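Local coordinates for ribosomal RNA processing protein 6 (Trypanosoma brucei brucei, PDB 4NLC) that probably degrades and trims RNA from its 3' end, as a nuclear 3'-5' exoribonuclease that works with the exosome in ribosomal RNA processing, at residues T59-L64 with V229-K234; E53-K58 with N248-V253; F187-F192 with T223-Y228. The protein carries 1 engineered substitution. One frame throughout, in Å; residues are numbered along the deposited sequence.

Contact 1 (T59-L64 with V229-K234); sequences TETPYL and VYDRLK
On helix 226-238 of the exonuclease domain, D231 takes hold of E60 and T61 in the irregular chain that leads up to strand 71-74. The backbone N of T61 donates to D231 OD2 over 2.8 Å, nearly straight at 175°. It meets that oxygen on the anti side of the carboxylate, 23° out of its plane. A water strengthens the grip: it donates to D231 OD2 at 3.0 Å and to T59 O at 2.8 Å, and accepts from T61 OG1. T61 can reach the water because its OG1 is turned beside its own backbone N (chi1 -64°). OD2 thus receives two bonds, while the other oxygen, OD1, forms a salt bridge with R117, which would be expected to keep D231 ionised. Next to the polar cluster, E60 CB packs on D231 CB at 3.6 Å. Further out, E60 CD comes within 4.3 Å of R232 CD, without pairing of charges: E60 OE1 accepts from Q235 NE2, and R232 turns its guanidinium to Y228. An extended segment fastened to a helix through a side-chain-to-backbone bond and a bridging water is consistent with the way N-terminal residues wrap the DEDD-type exonuclease domain in Rrp6 enzymes.

Contact 2 (E53-K58 with N248-V253); sequences EQLLLK and NMLLHV
L55 meets L250 and L251 where a short 3-10 turn in the chain before strand 71-74 comes up to the first turn of helix 249-261. The apolar contacts form a small cluster of methyl groups. The CD2 branch of L55 does the touching, lying 3.9 Å from L251 CD2 and 4.1 Å from L250 CD2; the side chains of L55 and L251 cross at about a right angle. L250, with its CG anti to the backbone N (chi1 178°), points at the turn, and its CD2 comes closer to main chain than to the leucine tip: 3.7 Å from L55 CA and 3.6 Å from Q54 O. L250 also packs on K234 and L238 of helix 226-238 and on F170 of strand 169-171.

The hydrogen bonds and the salt bridge lie inside the segments or run to other parts of the chain, not between these two. N248 OD1 accepts from L251 N at 2.9 Å, an Asx motif at the start of the helix, with the donor 36° out of the carbonyl plane. On the other partner, a salt bridge of 2.8 Å between K58 NZ and E53 OE1 closes the curved segment on itself. Q54 turns its amide elsewhere, to Y230 OH and to E92 OE1. Apolar packing of leucine on leucine and on main chain joins two pieces, each with polar bonds of its own; such a junction probably depends more on fit than on bond direction.

Contact 3 (F187-F192 with T223-Y228); sequences FAVDHF and THFLLY
V189 points one methyl at the face of the F225 ring, a CH-pi contact at the centre of this packing. CG1 sits 4.1 Å from the ring centroid, 26° off the normal. Its nearest ring atom is F225 CD2, at 3.7 Å. The two side chains cross at about a right angle. The other branch, CG2, lies 4.1 Å from F225 CB, so both branches lie on one side of the ring, CG1 over the face and CG2 by the stem. Across the opposite face H224 CD2 lies over the ring centre, 3.5 Å above the plane, so F225 is sandwiched between an aliphatic branch and an imidazole; Y63 adds an edge-to-face ring contact.

The second pair is turned differently. Y228 has its CG anti to the backbone N (chi1 174°), which swings the ring out to helix 185-193 and presents an edge: CE2 lies 3.6 Å from F192 O, with that oxygen in the ring plane, and 4.2 Å from F192 CB. The approach may be mildly favourable, a ring hydrogen facing carbonyl oxygen. The Y228 hydroxyl bonds R232 NH1. F192 directs only its stem at the tyrosine; its ring leaves for R232, L233 and L236.

Helix 185-193 thus packs on F225, which lies between helices 213-224 and 226-238, and on Y228 in the first turn of the latter, while L226 and L227 reach from that helix to A94 of strand 92-100.

Helix 226-238 is shared by contacts 1 and 3, with centres about 8 Å apart, while contact 2 uses the next helix, 249-261. Contact 3 is the most buried, and it is made mainly of rings and aliphatic groups, with one backbone carbonyl at a ring edge, between helices of the exonuclease domain. Contacts 1 and 2 are partly buried and secure successive parts of one incoming chain, by carboxylate, backbone and water in the first and by leucines in the second. Contact 1 touches both of the others, meeting contact 3 through L64 and H224, whereas contacts 2 and 3 do not touch, their nearest atoms being about 8 Å apart.

Contact 1 (T59-L64 with V229-K234)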
loop_
_atom_site.group_PDB
_atom_site.type_symbol
_atom_site.label_atom_id
_atom_site.label_comp_id
_atom_site.label_asym_id
_atom_site.label_seq_id
_atom_site.Cartn_x
_atom_site.Cartn_y
_atom_site.Cartn_z
ATOM N N THR A 59 -24.014 -17.706 -13.894
ATOM C CA THR A 59 -24.083 -18.469 -12.652
ATOM C C THR A 59 -22.733 -18.310 -11.953
ATOM O O THR A 59 -21.670 -18.292 -12.600
ATOM C CB THR A 59 -24.389 -19.951 -12.941
ATOM O OG1 THR A 59 -25.657 -20.040 -13.590
ATOM C CG2 THR A 59 -24.418 -20.808 -11.678
ATOM N N GLU A 60 -22.790 -18.165 -10.636
ATOM C CA GLU A 60 -21.602 -18.001 -9.810
ATOM C C GLU A 60 -20.802 -19.315 -9.709
ATOM O O GLU A 60 -21.380 -20.407 -9.775
ATOM C CB GLU A 60 -22.003 -17.474 -8.421
ATOM C CG GLU A 60 -22.971 -18.372 -7.661
ATOM C CD GLU A 60 -24.464 -18.168 -7.846
ATOM O OE1 GLU A 60 -24.875 -17.511 -8.830
ATOM O OE2 GLU A 60 -25.229 -18.700 -7.012
ATOM N N THR A 61 -19.475 -19.201 -9.579
ATOM C CA THR A 61 -18.563 -20.330 -9.368
ATOM C C THR A 61 -18.193 -20.232 -7.886
ATOM O O THR A 61 -17.537 -19.257 -7.487
ATOM C CB THR A 61 -17.359 -20.254 -10.298
ATOM O OG1 THR A 61 -17.820 -20.367 -11.641
ATOM C CG2 THR A 61 -16.321 -21.324 -10.006
ATOM N N PRO A 62 -18.681 -21.163 -7.032
ATOM C CA PRO A 62 -18.384 -21.041 -5.598
ATOM C C PRO A 62 -16.922 -21.272 -5.266
ATOM O O PRO A 62 -16.206 -21.946 -6.005
ATOM C CB PRO A 62 -19.332 -22.045 -4.922
ATOM C CG PRO A 62 -20.236 -22.555 -6.015
ATOM C CD PRO A 62 -19.494 -22.363 -7.307
ATOM N N TYR A 63 -16.479 -20.642 -4.184
ATOM C CA TYR A 63 -15.133 -20.742 -3.644
ATOM C C TYR A 63 -14.850 -22.208 -3.304
ATOM O O TYR A 63 -15.768 -22.979 -3.014
ATOM C CB TYR A 63 -15.006 -19.853 -2.391
ATOM C CG TYR A 63 -16.035 -20.142 -1.314
ATOM C CD1 TYR A 63 -17.306 -19.575 -1.366
ATOM C CD2 TYR A 63 -15.737 -20.980 -0.242
ATOM C CE1 TYR A 63 -18.268 -19.867 -0.399
ATOM C CE2 TYR A 63 -16.692 -21.275 0.732
ATOM C CZ TYR A 63 -17.950 -20.695 0.662
ATOM O OH TYR A 63 -18.893 -20.938 1.637
ATOM N N LEU A 64 -13.595 -22.585 -3.344
ATOM C CA LEU A 64 -13.189 -23.960 -3.077
ATOM C C LEU A 64 -13.069 -24.207 -1.574
ATOM O O LEU A 64 -13.180 -23.274 -0.775
ATOM C CB LEU A 64 -11.841 -24.236 -3.778
ATOM C CG LEU A 64 -11.763 -24.021 -5.293
ATOM C CD1 LEU A 64 -10.477 -24.601 -5.832
ATOM C CD2 LEU A 64 -12.940 -24.675 -6.018
ATOM N N VAL A 229 -17.469 -13.641 -4.569
ATOM C CA VAL A 229 -18.022 -12.337 -4.158
ATOM C C VAL A 229 -18.234 -11.501 -5.420
ATOM O O VAL A 229 -19.306 -10.926 -5.615
ATOM C CB VAL A 229 -17.098 -11.644 -3.101
ATOM C CG1 VAL A 229 -17.367 -10.143 -2.991
ATOM C CG2 VAL A 229 -17.243 -12.318 -1.736
ATOM N N TYR A 230 -17.226 -11.503 -6.304
ATOM C CA TYR A 230 -17.252 -10.817 -7.595
ATOM C C TYR A 230 -18.490 -11.268 -8.432
ATOM O O TYR A 230 -19.245 -10.423 -8.900
ATOM C CB TYR A 230 -15.922 -11.086 -8.348
ATOM C CG TYR A 230 -15.917 -10.669 -9.802
ATOM C CD1 TYR A 230 -16.049 -9.327 -10.164
ATOM C CD2 TYR A 230 -15.688 -11.598 -10.813
ATOM C CE1 TYR A 230 -15.977 -8.923 -11.498
ATOM C CE2 TYR A 230 -15.609 -11.207 -12.155
ATOM C CZ TYR A 230 -15.760 -9.866 -12.491
ATOM O OH TYR A 230 -15.746 -9.468 -13.804
ATOM N N ASP A 231 -18.702 -12.592 -8.571
ATOM C CA ASP A 231 -19.837 -13.188 -9.293
ATOM C C ASP A 231 -21.185 -12.724 -8.683
ATOM O O ASP A 231 -22.062 -12.263 -9.407
ATOM C CB ASP A 231 -19.757 -14.725 -9.245
ATOM C CG ASP A 231 -18.647 -15.389 -10.027
ATOM O OD1 ASP A 231 -18.019 -14.713 -10.862
ATOM O OD2 ASP A 231 -18.437 -16.598 -9.837
ATOM N N ARG A 232 -21.304 -12.774 -7.353
ATOM C CA ARG A 232 -22.507 -12.345 -6.629
ATOM C C ARG A 232 -22.817 -10.838 -6.770
ATOM O O ARG A 232 -23.984 -10.466 -6.963
ATOM C CB ARG A 232 -22.418 -12.768 -5.158
ATOM C CG ARG A 232 -22.521 -14.300 -4.935
ATOM C CD ARG A 232 -23.914 -14.898 -5.123
ATOM N NE ARG A 232 -24.922 -14.286 -4.245
ATOM C CZ ARG A 232 -25.150 -14.634 -2.981
ATOM N NH1 ARG A 232 -24.455 -15.619 -2.416
ATOM N NH2 ARG A 232 -26.075 -14.003 -2.272
ATOM N N LEU A 233 -21.771 -9.974 -6.707
ATOM C CA LEU A 233 -21.945 -8.521 -6.891
ATOM C C LEU A 233 -22.332 -8.180 -8.334
ATOM O O LEU A 233 -23.141 -7.279 -8.544
ATOM C CB LEU A 233 -20.703 -7.747 -6.459
ATOM C CG LEU A 233 -20.410 -7.770 -4.960
ATOM C CD1 LEU A 233 -19.034 -7.194 -4.671
ATOM C CD2 LEU A 233 -21.475 -7.030 -4.193
ATOM N N LYS A 234 -21.780 -8.926 -9.322
ATOM C CA LYS A 234 -22.138 -8.764 -10.742
ATOM C C LYS A 234 -23.623 -8.994 -10.954
ATOM O O LYS A 234 -24.259 -8.185 -11.616
ATOM C CB LYS A 234 -21.348 -9.732 -11.644
ATOM C CG LYS A 234 -20.011 -9.169 -12.080
ATOM C CD LYS A 234 -19.083 -10.221 -12.671
ATOM C CE LYS A 234 -19.610 -10.989 -13.853
ATOM N NZ LYS A 234 -18.510 -11.630 -14.632
HETATM O O HOH W 1 -18.861 -18.061 -12.472
#

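Contact 2 (E53-K58 with N248-V253)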
loop_
_atom_site.group_PDB
_atom_site.type_symbol
_atom_site.label_atom_id
_atom_site.label_comp_id
_atom_site.label_asym_id
_atom_site.label_seq_id
_atom_site.Cartn_x
_atom_site.Cartn_y
_atom_site.Cartn_z
ATOM N N GLU A 53 -18.006 -10.679 -22.288
ATOM C CA GLU A 53 -18.418 -11.862 -21.514
ATOM C C GLU A 53 -18.578 -11.523 -20.015
ATOM O O GLU A 53 -19.393 -12.131 -19.330
ATOM C CB GLU A 53 -17.421 -13.020 -21.686
ATOM C CG GLU A 53 -17.501 -13.746 -23.021
ATOM C CD GLU A 53 -18.744 -14.583 -23.276
ATOM O OE1 GLU A 53 -19.010 -15.521 -22.488
ATOM O OE2 GLU A 53 -19.421 -14.331 -24.300
ATOM N N GLN A 54 -17.813 -10.531 -19.519
ATOM C CA GLN A 54 -17.882 -10.115 -18.112
ATOM C C GLN A 54 -19.158 -9.333 -17.792
ATOM O O GLN A 54 -19.523 -9.243 -16.626
ATOM C CB GLN A 54 -16.627 -9.314 -17.688
ATOM C CG GLN A 54 -15.329 -10.115 -17.760
ATOM C CD GLN A 54 -15.190 -11.195 -16.715
ATOM O OE1 GLN A 54 -15.959 -11.289 -15.765
ATOM N NE2 GLN A 54 -14.176 -12.024 -16.851
ATOM N N LEU A 55 -19.831 -8.781 -18.819
ATOM C CA LEU A 55 -21.041 -7.962 -18.665
ATOM C C LEU A 55 -22.365 -8.736 -18.806
ATOM O O LEU A 55 -23.431 -8.127 -18.686
ATOM C CB LEU A 55 -20.995 -6.751 -19.610
ATOM C CG LEU A 55 -19.696 -5.945 -19.497
ATOM C CD1 LEU A 55 -19.310 -5.309 -20.813
ATOM C CD2 LEU A 55 -19.720 -4.971 -18.310
ATOM N N LEU A 56 -22.299 -10.078 -18.973
ATOM C CA LEU A 56 -23.459 -10.979 -19.059
ATOM C C LEU A 56 -23.871 -11.514 -17.686
ATOM O O LEU A 56 -23.043 -11.597 -16.772
ATOM C CB LEU A 56 -23.124 -12.194 -19.949
ATOM C CG LEU A 56 -22.769 -11.939 -21.409
ATOM C CD1 LEU A 56 -22.102 -13.145 -22.001
ATOM C CD2 LEU A 56 -24.010 -11.553 -22.218
ATOM N N LEU A 57 -25.130 -11.950 -17.556
ATOM C CA LEU A 57 -25.592 -12.562 -16.316
ATOM C C LEU A 57 -25.160 -14.031 -16.356
ATOM O O LEU A 57 -25.561 -14.770 -17.257
ATOM C CB LEU A 57 -27.114 -12.409 -16.135
ATOM C CG LEU A 57 -27.681 -12.791 -14.750
ATOM C CD1 LEU A 57 -27.436 -11.692 -13.712
ATOM C CD2 LEU A 57 -29.172 -13.094 -14.838
ATOM N N LYS A 58 -24.263 -14.416 -15.430
ATOM C CA LYS A 58 -23.714 -15.762 -15.331
ATOM C C LYS A 58 -23.871 -16.363 -13.948
ATOM O O LYS A 58 -23.832 -15.639 -12.949
ATOM C CB LYS A 58 -22.230 -15.779 -15.739
ATOM C CG LYS A 58 -22.045 -15.872 -17.253
ATOM C CD LYS A 58 -20.593 -15.939 -17.692
ATOM C CE LYS A 58 -20.483 -15.613 -19.163
ATOM N NZ LYS A 58 -19.199 -16.072 -19.741
ATOM N N ASN A 248 -26.794 1.030 -16.860
ATOM C CA ASN A 248 -26.152 -0.225 -16.466
ATOM C C ASN A 248 -25.207 -0.002 -15.265
ATOM O O ASN A 248 -24.150 0.616 -15.390
ATOM C CB ASN A 248 -25.443 -0.904 -17.653
ATOM C CG ASN A 248 -24.989 -2.338 -17.405
ATOM O OD1 ASN A 248 -24.255 -2.645 -16.465
ATOM N ND2 ASN A 248 -25.331 -3.242 -18.306
ATOM N N MET A 249 -25.630 -0.496 -14.098
ATOM C CA MET A 249 -24.920 -0.375 -12.832
ATOM C C MET A 249 -23.614 -1.205 -12.825
ATOM O O MET A 249 -22.625 -0.748 -12.252
ATOM C CB MET A 249 -25.877 -0.702 -11.674
ATOM C CG MET A 249 -25.741 0.227 -10.484
ATOM S SD MET A 249 -25.980 1.990 -10.839
ATOM C CE MET A 249 -24.918 2.679 -9.645
ATOM N N LEU A 250 -23.585 -2.370 -13.524
ATOM C CA LEU A 250 -22.364 -3.194 -13.657
ATOM C C LEU A 250 -21.260 -2.436 -14.426
ATOM O O LEU A 250 -20.122 -2.375 -13.948
ATOM C CB LEU A 250 -22.619 -4.605 -14.252
ATOM C CG LEU A 250 -21.367 -5.501 -14.451
ATOM C CD1 LEU A 250 -20.597 -5.763 -13.137
ATOM C CD2 LEU A 250 -21.698 -6.807 -15.168
ATOM N N LEU A 251 -21.618 -1.814 -15.566
ATOM C CA LEU A 251 -20.702 -0.991 -16.381
ATOM C C LEU A 251 -20.237 0.244 -15.607
ATOM O O LEU A 251 -19.080 0.632 -15.746
ATOM C CB LEU A 251 -21.350 -0.549 -17.700
ATOM C CG LEU A 251 -21.089 -1.410 -18.912
ATOM C CD1 LEU A 251 -22.041 -1.030 -20.052
ATOM C CD2 LEU A 251 -19.636 -1.276 -19.391
ATOM N N HIS A 252 -21.127 0.841 -14.777
ATOM C CA HIS A 252 -20.782 2.004 -13.940
ATOM C C HIS A 252 -19.658 1.637 -12.943
ATOM O O HIS A 252 -18.702 2.388 -12.780
ATOM C CB HIS A 252 -22.013 2.566 -13.209
ATOM C CG HIS A 252 -21.694 3.703 -12.290
ATOM N ND1 HIS A 252 -21.403 4.961 -12.773
ATOM C CD2 HIS A 252 -21.613 3.724 -10.938
ATOM C CE1 HIS A 252 -21.148 5.706 -11.712
ATOM N NE2 HIS A 252 -21.252 5.004 -10.587
ATOM N N VAL A 253 -19.741 0.450 -12.349
ATOM C CA VAL A 253 -18.756 -0.011 -11.372
ATOM C C VAL A 253 -17.405 -0.296 -12.057
ATOM O O VAL A 253 -16.369 0.120 -11.547
ATOM C CB VAL A 253 -19.303 -1.172 -10.515
ATOM C CG1 VAL A 253 -18.228 -1.707 -9.586
ATOM C CG2 VAL A 253 -20.506 -0.692 -9.695
#

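Contact 3 (F187-F192 with T223-Y228)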
loop_
_atom_site.group_PDB
_atom_site.type_symbol
_atom_site.label_atom_id
_atom_site.label_comp_id
_atom_site.label_asym_id
_atom_site.label_seq_id
_atom_site.Cartn_x
_atom_site.Cartn_y
_atom_site.Cartn_z
ATOM N N PHE A 187 -17.017 -7.856 5.791
ATOM C CA PHE A 187 -18.455 -7.827 5.520
ATOM C C PHE A 187 -18.818 -8.697 4.311
ATOM O O PHE A 187 -19.693 -9.543 4.448
ATOM C CB PHE A 187 -19.005 -6.393 5.325
ATOM C CG PHE A 187 -20.392 -6.424 4.727
ATOM C CD1 PHE A 187 -21.496 -6.784 5.500
ATOM C CD2 PHE A 187 -20.591 -6.157 3.376
ATOM C CE1 PHE A 187 -22.776 -6.846 4.938
ATOM C CE2 PHE A 187 -21.876 -6.220 2.813
ATOM C CZ PHE A 187 -22.963 -6.556 3.601
ATOM N N ALA A 188 -18.165 -8.477 3.138
ATOM C CA ALA A 188 -18.437 -9.191 1.878
ATOM C C ALA A 188 -18.340 -10.697 2.043
ATOM O O ALA A 188 -19.235 -11.428 1.618
ATOM C CB ALA A 188 -17.466 -8.728 0.782
ATOM N N VAL A 189 -17.257 -11.161 2.676
ATOM C CA VAL A 189 -17.018 -12.584 2.894
ATOM C C VAL A 189 -18.076 -13.153 3.836
ATOM O O VAL A 189 -18.648 -14.208 3.549
ATOM C CB VAL A 189 -15.555 -12.883 3.312
ATOM C CG1 VAL A 189 -15.369 -14.357 3.642
ATOM C CG2 VAL A 189 -14.581 -12.459 2.205
ATOM N N ASP A 190 -18.398 -12.436 4.909
ATOM C CA ASP A 190 -19.437 -12.905 5.824
ATOM C C ASP A 190 -20.847 -12.852 5.186
ATOM O O ASP A 190 -21.626 -13.780 5.362
ATOM C CB ASP A 190 -19.350 -12.141 7.150
ATOM C CG ASP A 190 -20.330 -12.546 8.233
ATOM O OD1 ASP A 190 -20.741 -13.730 8.258
ATOM O OD2 ASP A 190 -20.630 -11.703 9.096
ATOM N N HIS A 191 -21.155 -11.806 4.407
ATOM C CA HIS A 191 -22.479 -11.652 3.787
ATOM C C HIS A 191 -22.756 -12.706 2.716
ATOM O O HIS A 191 -23.824 -13.317 2.700
ATOM C CB HIS A 191 -22.654 -10.232 3.211
ATOM C CG HIS A 191 -24.024 -9.955 2.695
ATOM N ND1 HIS A 191 -25.091 -9.816 3.544
ATOM C CD2 HIS A 191 -24.456 -9.807 1.423
ATOM C CE1 HIS A 191 -26.143 -9.581 2.772
ATOM N NE2 HIS A 191 -25.809 -9.555 1.490
ATOM N N PHE A 192 -21.789 -12.927 1.835
ATOM C CA PHE A 192 -21.954 -13.859 0.728
ATOM C C PHE A 192 -21.521 -15.299 1.026
ATOM O O PHE A 192 -22.154 -16.230 0.538
ATOM C CB PHE A 192 -21.239 -13.321 -0.513
ATOM C CG PHE A 192 -21.856 -12.052 -1.056
ATOM C CD1 PHE A 192 -23.142 -12.059 -1.602
ATOM C CD2 PHE A 192 -21.134 -10.862 -1.077
ATOM C CE1 PHE A 192 -23.697 -10.897 -2.136
ATOM C CE2 PHE A 192 -21.697 -9.696 -1.606
ATOM C CZ PHE A 192 -22.974 -9.723 -2.130
ATOM N N THR A 223 -8.063 -13.431 -0.544
ATOM C CA THR A 223 -8.401 -13.551 -1.968
ATOM C C THR A 223 -9.257 -14.773 -2.298
ATOM O O THR A 223 -9.952 -14.773 -3.312
ATOM C CB THR A 223 -7.142 -13.542 -2.843
ATOM O OG1 THR A 223 -6.290 -14.642 -2.494
ATOM C CG2 THR A 223 -6.402 -12.230 -2.796
ATOM N N HIS A 224 -9.145 -15.842 -1.495
ATOM C CA HIS A 224 -9.834 -17.132 -1.680
ATOM C C HIS A 224 -11.349 -17.036 -1.990
ATOM O O HIS A 224 -11.845 -17.796 -2.834
ATOM C CB HIS A 224 -9.588 -18.017 -0.459
ATOM C CG HIS A 224 -10.235 -19.359 -0.562
ATOM N ND1 HIS A 224 -9.605 -20.411 -1.185
ATOM C CD2 HIS A 224 -11.456 -19.763 -0.132
ATOM C CE1 HIS A 224 -10.454 -21.424 -1.117
ATOM N NE2 HIS A 224 -11.588 -21.073 -0.502
ATOM N N PHE A 225 -12.057 -16.073 -1.369
ATOM C CA PHE A 225 -13.506 -15.925 -1.580
ATOM C C PHE A 225 -13.890 -14.783 -2.545
ATOM O O PHE A 225 -15.073 -14.621 -2.861
ATOM C CB PHE A 225 -14.236 -15.728 -0.229
ATOM C CG PHE A 225 -13.813 -16.668 0.882
ATOM C CD1 PHE A 225 -14.429 -17.904 1.042
ATOM C CD2 PHE A 225 -12.840 -16.296 1.798
ATOM C CE1 PHE A 225 -14.062 -18.755 2.084
ATOM C CE2 PHE A 225 -12.441 -17.170 2.807
ATOM C CZ PHE A 225 -13.083 -18.373 2.969
ATOM N N LEU A 226 -12.902 -13.998 -2.987
ATOM C CA LEU A 226 -13.120 -12.796 -3.758
ATOM C C LEU A 226 -13.729 -13.018 -5.146
ATOM O O LEU A 226 -14.548 -12.199 -5.571
ATOM C CB LEU A 226 -11.841 -11.947 -3.833
ATOM C CG LEU A 226 -12.022 -10.440 -4.163
ATOM C CD1 LEU A 226 -13.125 -9.794 -3.299
ATOM C CD2 LEU A 226 -10.717 -9.673 -3.968
ATOM N N LEU A 227 -13.389 -14.106 -5.842
ATOM C CA LEU A 227 -14.015 -14.321 -7.158
ATOM C C LEU A 227 -15.481 -14.721 -7.053
ATOM O O LEU A 227 -16.250 -14.335 -7.914
ATOM C CB LEU A 227 -13.233 -15.290 -8.037
ATOM C CG LEU A 227 -11.844 -14.830 -8.464
ATOM C CD1 LEU A 227 -11.118 -15.954 -9.167
ATOM C CD2 LEU A 227 -11.903 -13.569 -9.302
ATOM N N TYR A 228 -15.879 -15.435 -5.984
ATOM C CA TYR A 228 -17.301 -15.773 -5.750
ATOM C C TYR A 228 -18.053 -14.499 -5.428
ATOM O O TYR A 228 -19.146 -14.307 -5.938
ATOM C CB TYR A 228 -17.485 -16.785 -4.613
ATOM C CG TYR A 228 -18.940 -17.053 -4.248
ATOM C CD1 TYR A 228 -19.758 -17.824 -5.074
ATOM C CD2 TYR A 228 -19.485 -16.565 -3.064
ATOM C CE1 TYR A 228 -21.084 -18.099 -4.733
ATOM C CE2 TYR A 228 -20.817 -16.822 -2.718
ATOM C CZ TYR A 228 -21.608 -17.598 -3.554
ATOM O OH TYR A 228 -22.907 -17.877 -3.211
#